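Local coordinates for protein probable UTP--glucose-1-phosphate uridylyltransferase YngB (Bacillus subtilis, PDB 7O2N) that catalyses the formation of UDP-glucose and diphosphate from UTP and glucose-1-phosphate, feeding glycolipid synthesis and teichoic acid glucosylation, at residues A[131-136]-A[250-255]. Numbering follows the deposited sequence.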
ATOM      1  N   GLY A 131       2.940  -9.188  13.810  1.00 49.35           N
ATOM      2  CA  GLY A 131       2.042  -9.168  12.670  1.00 58.86           C
ATOM      3  C   GLY A 131       2.686  -9.707  11.405  1.00 54.36           C
ATOM      4  O   GLY A 131       2.791  -8.964  10.437  1.00 73.33           O
ATOM      5  N   ASP A 132       3.089 -10.980  11.405  1.00 51.73           N
ATOM      6  CA  ASP A 132       4.007 -11.368  10.347  1.00 65.83           C
ATOM      7  C   ASP A 132       3.353 -12.306   9.340  1.00 68.69           C
ATOM      8  O   ASP A 132       3.983 -12.695   8.359  1.00 81.59           O
ATOM      9  CB  ASP A 132       5.436 -11.689  10.810  1.00 68.82           C
ATOM     10  CG  ASP A 132       5.541 -12.707  11.922  1.00 77.83           C
ATOM     11  OD1 ASP A 132       4.580 -13.497  12.090  1.00 85.39           O
ATOM     12  OD2 ASP A 132       6.599 -12.709  12.603  1.00 83.54           O
ATOM     13  N   ASP A 133       2.068 -12.591   9.538  1.00 61.57           N
ATOM     14  CA  ASP A 133       1.367 -13.446   8.598  1.00 57.94           C
ATOM     15  C   ASP A 133      -0.131 -13.178   8.708  1.00 53.65           C
ATOM     16  O   ASP A 133      -0.601 -12.745   9.750  1.00 62.43           O
ATOM     17  CB  ASP A 133       1.740 -14.915   8.853  1.00 67.34           C
ATOM     18  CG  ASP A 133       1.258 -15.434  10.205  1.00 74.62           C
ATOM     19  OD1 ASP A 133       0.032 -15.475  10.390  1.00 77.39           O
ATOM     20  OD2 ASP A 133       2.108 -15.725  11.081  1.00 81.01           O
ATOM     21  N   ILE A 134      -0.893 -13.475   7.659  1.00 48.60           N
ATOM     22  CA  ILE A 134      -2.338 -13.521   7.824  1.00 48.94           C
ATOM     23  C   ILE A 134      -2.766 -14.988   7.799  1.00 51.99           C
ATOM     24  O   ILE A 134      -2.229 -15.773   7.032  1.00 58.96           O
ATOM     25  CB  ILE A 134      -3.041 -12.631   6.773  1.00 45.87           C
ATOM     26  CG1 ILE A 134      -2.760 -11.145   7.041  1.00 43.73           C
ATOM     27  CG2 ILE A 134      -4.527 -12.943   6.622  1.00 36.18           C
ATOM     28  CD1 ILE A 134      -2.719 -10.253   5.787  1.00 41.89           C
ATOM     29  N   MET A 135      -3.693 -15.354   8.690  1.00 52.33           N
ATOM     30  CA  MET A 135      -4.269 -16.685   8.771  1.00 49.86           C
ATOM     31  C   MET A 135      -5.727 -16.605   8.333  1.00 58.21           C
ATOM     32  O   MET A 135      -6.496 -15.788   8.841  1.00 70.47           O
ATOM     33  CB  MET A 135      -4.238 -17.188  10.210  1.00 54.04           C
ATOM     34  CG  MET A 135      -2.860 -17.560  10.692  1.00 64.15           C
ATOM     35  SD  MET A 135      -2.508 -19.326  10.658  1.00 72.01           S
ATOM     36  CE  MET A 135      -3.515 -19.782   9.252  1.00 70.10           C
ATOM     37  N   VAL A 136      -6.102 -17.461   7.379  1.00 59.54           N
ATOM     38  CA  VAL A 136      -7.495 -17.626   7.011  1.00 57.17           C
ATOM     39  C   VAL A 136      -7.952 -18.967   7.569  1.00 54.55           C
ATOM     40  O   VAL A 136      -7.333 -19.990   7.273  1.00 54.49           O
ATOM     41  CB  VAL A 136      -7.653 -17.536   5.483  1.00 62.62           C
ATOM     42  CG1 VAL A 136      -9.113 -17.417   5.070  1.00 63.22           C
ATOM     43  CG2 VAL A 136      -6.854 -16.363   4.920  1.00 54.39           C
ATOM     44  N   GLY A 250      -5.597 -22.988  10.149  1.00 76.14           N
ATOM     45  CA  GLY A 250      -5.880 -22.310   8.881  1.00 77.41           C
ATOM     46  C   GLY A 250      -4.735 -22.221   7.859  1.00 65.27           C
ATOM     47  O   GLY A 250      -3.651 -22.790   8.028  1.00 63.06           O
ATOM     48  N   ASN A 251      -4.985 -21.439   6.802  1.00 60.48           N
ATOM     49  CA  ASN A 251      -4.029 -21.196   5.730  1.00 54.18           C
ATOM     50  C   ASN A 251      -3.262 -19.913   5.980  1.00 55.18           C
ATOM     51  O   ASN A 251      -3.874 -18.871   6.217  1.00 60.25           O
ATOM     52  CB  ASN A 251      -4.704 -21.037   4.374  1.00 56.77           C
ATOM     53  CG  ASN A 251      -4.955 -22.381   3.735  1.00 69.58           C
ATOM     54  OD1 ASN A 251      -4.045 -23.216   3.676  1.00 80.38           O
ATOM     55  ND2 ASN A 251      -6.191 -22.611   3.314  1.00 69.27           N
ATOM     56  N   ARG A 252      -1.930 -19.998   5.870  1.00 53.48           N
ATOM     57  CA  ARG A 252      -1.054 -18.960   6.389  1.00 58.88           C
ATOM     58  C   ARG A 252      -0.278 -18.226   5.286  1.00 63.21           C
ATOM     59  O   ARG A 252       0.481 -18.828   4.529  1.00 76.10           O
ATOM     60  CB  ARG A 252      -0.100 -19.581   7.405  1.00 63.88           C
ATOM     61  CG  ARG A 252       1.097 -18.694   7.685  1.00 63.74           C
ATOM     62  CD  ARG A 252       1.938 -19.183   8.828  1.00 73.34           C
ATOM     63  NE  ARG A 252       3.051 -18.244   8.832  1.00 96.80           N
ATOM     64  CZ  ARG A 252       4.209 -18.473   8.226  1.00 93.45           C
ATOM     65  NH1 ARG A 252       4.395 -19.640   7.615  1.00 73.66           N
ATOM     66  NH2 ARG A 252       5.164 -17.551   8.269  1.00 77.95           N
ATOM     67  N   TYR A 253      -0.416 -16.894   5.243  1.00 60.41           N
ATOM     68  CA  TYR A 253       0.261 -16.076   4.250  1.00 57.05           C
ATOM     69  C   TYR A 253       1.251 -15.139   4.925  1.00 63.97           C
ATOM     70  O   TYR A 253       0.839 -14.138   5.516  1.00 70.89           O
ATOM     71  CB  TYR A 253      -0.761 -15.274   3.452  1.00 49.98           C
ATOM     72  CG  TYR A 253      -1.820 -16.160   2.873  1.00 50.44           C
ATOM     73  CD1 TYR A 253      -1.528 -17.071   1.867  1.00 53.56           C
ATOM     74  CD2 TYR A 253      -3.097 -16.127   3.383  1.00 51.11           C
ATOM     75  CE1 TYR A 253      -2.493 -17.922   1.358  1.00 61.06           C
ATOM     76  CE2 TYR A 253      -4.080 -16.957   2.873  1.00 63.05           C
ATOM     77  CZ  TYR A 253      -3.777 -17.863   1.870  1.00 65.16           C
ATOM     78  OH  TYR A 253      -4.765 -18.673   1.386  1.00 72.79           O
ATOM     79  N   ASP A 254       2.543 -15.497   4.829  1.00 57.96           N
ATOM     80  CA  ASP A 254       3.608 -14.678   5.381  1.00 50.51           C
ATOM     81  C   ASP A 254       3.671 -13.379   4.581  1.00 54.78           C
ATOM     82  O   ASP A 254       3.535 -13.395   3.355  1.00 56.42           O
ATOM     83  CB  ASP A 254       4.919 -15.460   5.473  1.00 51.55           C
ATOM     84  CG  ASP A 254       6.179 -14.605   5.431  1.00 63.06           C
ATOM     85  OD1 ASP A 254       6.377 -13.862   4.423  1.00 80.34           O
ATOM     86  OD2 ASP A 254       6.972 -14.688   6.385  1.00 73.33           O
ATOM     87  N   ILE A 255       3.829 -12.253   5.298  1.00 52.54           N
ATOM     88  CA  ILE A 255       3.920 -10.938   4.679  1.00 47.34           C
ATOM     89  C   ILE A 255       5.180 -10.197   5.142  1.00 49.08           C
ATOM     90  O   ILE A 255       5.160  -8.972   5.271  1.00 54.61           O
ATOM     91  CB  ILE A 255       2.635 -10.130   4.953  1.00 43.88           C
ATOM     92  CG1 ILE A 255       2.372  -9.940   6.451  1.00 43.29           C
ATOM     93  CG2 ILE A 255       1.458 -10.784   4.265  1.00 47.74           C
ATOM     94  CD1 ILE A 255       1.058  -9.273   6.778  1.00 42.25           C
TER
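Strands 133-136 and 251-254 run antiparallel and form a two-stranded sheet. Five backbone hydrogen bonds join the segments. I134 and Y253 form one hydrogen-bonded pair: I134 N donates to Y253 O, and Y253 N to I134 O, each at 2.8 Å. V136 and N251 form the other such pair, bonded both ways with each donor in the plane of the carbonyl it meets. Past the strand end, I255 N donates almost straight to D132 O at 3.1 Å, from above the carbonyl plane.

D133, M135, R252 and D254 lie on one face. The R252 chain is extended from CG to NE and brings its guanidinium edge to D133. D133 OD2 meets R252 NE in a salt bridge of 3.5 Å, with the two planar groups nearly perpendicular (85°). R252 NH2 also has a long salt bridge to D254 OD2 at 3.9 Å. M135 bends at chi2 and chi3, so its thioether end lies against R252 CB.

I134, V136, N251 and Y253 lie on the other face. V136 CG2 touches the edge of the Y253 ring at CE2, 3.5 Å away and in the ring plane. I255 lies just past the strand. Its CG1 sits between the backbone N and the carbonyl carbon (chi1 59°) and CD1 continues anti, so CD1 meets I134 CD1 tip to tip at 4.0 Å.

Helix 258-269 packs on V136, Y253 and I255. D133 OD1 makes a second salt bridge, to R206, and R252 NH2 is hydrogen-bonded to Y170 OH. D254 OD1 accepts a hydrogen bond from G256 N.

The short sheet thus ties the segment following central strand 125-129 of the nucleotidyltransferase fold to the chain entering helix 258-269. Buried D133 pairs with two arginines, R252 and R206, which would probably keep its carboxylate ionised.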